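Local coordinates for transcription inhibitor protein Gfh1 (Thermus thermophilus, PDB 2F23) that inhibits all catalytic activities of RNA polymerase by partially occluding its substrate-binding site and preventing NTP binding, in a pH-regulated manner, at residues A[81-86]-A[127-132]. Sequence-based numbering, arbitrary orientation.
Sequences EVIGLG and KALLGH
Ile83 meets the turn from Leu129 to His132 with both its backbone and its side chain. Two main-chain hydrogen bonds join the pieces. Ile83 N-H donates to His132 O at 3.0 Å. Gly131 N donates to Ile83 O at 2.8 Å, almost straight and in the plane of the carbonyl. The turn is type II, closed by His132 N on Leu129 O, with Gly131 at a positive phi that suits glycine. His132 O and Ile83 O each also receive a longer CA-H...O contact, from Val82 CA and Leu130 CA respectively.

Side-chain carbons pack on backbone carbonyls around these bonds. Ile83 CG1, beside its own backbone N (chi1 -57°), lies 3.3 Å from His132 O, and Ile83 CB sits 3.4 Å from Leu129 O; CD1 is near both oxygens. Val82 CG2 lies 3.4 Å from Gly131 C.

The apolar side-chain pair is Ile83 CG2 with Leu129 CB at 4.1 Å; Ile83 also packs on Val104 of strand 99-105 and Ile154 of strand 145-155. Leu130 CD2 approaches Gly84 CA at 3.9 Å.

In the FKBP-like C-terminal domain, this ties the loop before strand 88-92 to the turn that ends helix 124-129. Backbone N-H and C=O groups satisfy one another across the pairing, while Ile83 supplies the buried apolar side chain.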
loop_
_atom_site.group_PDB
_atom_site.type_symbol
_atom_site.label_atom_id
_atom_site.label_comp_id
_atom_site.label_asym_id
_atom_site.label_seq_id
_atom_site.Cartn_x
_atom_site.Cartn_y
_atom_site.Cartn_z
ATOM N N GLU A 81 17.880 6.852 8.204
ATOM C CA GLU A 81 17.204 7.613 9.244
ATOM C C GLU A 81 15.986 6.864 9.769
ATOM O O GLU A 81 15.533 5.890 9.169
ATOM C CB GLU A 81 16.776 8.986 8.703
ATOM C CG GLU A 81 17.933 9.951 8.461
ATOM C CD GLU A 81 17.476 11.336 8.027
ATOM O OE1 GLU A 81 16.513 11.863 8.618
ATOM O OE2 GLU A 81 18.094 11.907 7.101
ATOM N N VAL A 82 15.473 7.312 10.908
ATOM C CA VAL A 82 14.292 6.698 11.498
ATOM C C VAL A 82 13.286 7.817 11.743
ATOM O O VAL A 82 13.655 8.911 12.173
ATOM C CB VAL A 82 14.637 5.954 12.817
ATOM C CG1 VAL A 82 15.250 6.904 13.812
ATOM C CG2 VAL A 82 13.382 5.302 13.389
ATOM N N ILE A 83 12.018 7.546 11.453
ATOM C CA ILE A 83 10.960 8.539 11.594
ATOM C C ILE A 83 10.636 8.956 13.018
ATOM O O ILE A 83 10.279 8.133 13.853
ATOM C CB ILE A 83 9.657 8.044 10.928
ATOM C CG1 ILE A 83 9.922 7.729 9.456
ATOM C CG2 ILE A 83 8.562 9.097 11.068
ATOM C CD1 ILE A 83 8.802 6.985 8.781
ATOM N N GLY A 84 10.750 10.257 13.268
ATOM C CA GLY A 84 10.450 10.801 14.577
ATOM C C GLY A 84 9.858 12.186 14.438
ATOM O O GLY A 84 9.564 12.646 13.336
ATOM N N LEU A 85 9.679 12.861 15.562
ATOM C CA LEU A 85 9.133 14.207 15.552
ATOM C C LEU A 85 10.027 15.068 14.654
ATOM O O LEU A 85 11.253 15.068 14.806
ATOM C CB LEU A 85 9.120 14.740 16.986
ATOM C CG LEU A 85 8.333 15.994 17.354
ATOM C CD1 LEU A 85 6.884 15.869 16.904
ATOM C CD2 LEU A 85 8.411 16.175 18.868
ATOM N N GLY A 86 9.418 15.772 13.704
ATOM C CA GLY A 86 10.180 16.624 12.806
ATOM C C GLY A 86 10.569 16.002 11.475
ATOM O O GLY A 86 10.978 16.707 10.548
ATOM N N LYS A 127 1.403 7.907 14.933
ATOM C CA LYS A 127 1.934 6.822 15.740
ATOM C C LYS A 127 2.353 5.632 14.894
ATOM O O LYS A 127 3.274 4.900 15.258
ATOM C CB LYS A 127 0.910 6.365 16.784
ATOM C CG LYS A 127 0.779 7.297 17.985
ATOM C CD LYS A 127 0.143 6.570 19.165
ATOM C CE LYS A 127 0.095 7.432 20.423
ATOM N NZ LYS A 127 -0.998 8.438 20.408
ATOM N N ALA A 128 1.675 5.435 13.769
ATOM C CA ALA A 128 1.985 4.323 12.881
ATOM C C ALA A 128 3.301 4.539 12.133
ATOM O O ALA A 128 3.938 3.580 11.700
ATOM C CB ALA A 128 0.844 4.121 11.885
ATOM N N LEU A 129 3.703 5.798 11.992
ATOM C CA LEU A 129 4.936 6.149 11.286
ATOM C C LEU A 129 6.164 6.155 12.195
ATOM O O LEU A 129 7.261 5.782 11.782
ATOM C CB LEU A 129 4.785 7.529 10.637
ATOM C CG LEU A 129 3.898 7.632 9.393
ATOM C CD1 LEU A 129 3.525 9.085 9.135
ATOM C CD2 LEU A 129 4.635 7.034 8.204
ATOM N N LEU A 130 5.977 6.570 13.440
ATOM C CA LEU A 130 7.082 6.635 14.389
ATOM C C LEU A 130 7.921 5.364 14.477
ATOM O O LEU A 130 7.391 4.258 14.609
ATOM C CB LEU A 130 6.559 6.972 15.786
ATOM C CG LEU A 130 5.923 8.346 16.002
ATOM C CD1 LEU A 130 5.441 8.458 17.446
ATOM C CD2 LEU A 130 6.942 9.438 15.707
ATOM N N GLY A 131 9.238 5.536 14.394
ATOM C CA GLY A 131 10.150 4.416 14.512
ATOM C C GLY A 131 10.401 3.582 13.274
ATOM O O GLY A 131 11.142 2.598 13.335
ATOM N N HIS A 132 9.801 3.964 12.152
ATOM C CA HIS A 132 9.988 3.202 10.927
ATOM C C HIS A 132 11.076 3.770 10.037
ATOM O O HIS A 132 11.495 4.916 10.205
ATOM C CB HIS A 132 8.659 3.075 10.190
ATOM C CG HIS A 132 7.706 2.147 10.872
ATOM N ND1 HIS A 132 7.920 0.786 10.937
ATOM C CD2 HIS A 132 6.580 2.385 11.585
ATOM C CE1 HIS A 132 6.967 0.228 11.663
ATOM N NE2 HIS A 132 6.143 1.175 12.069
#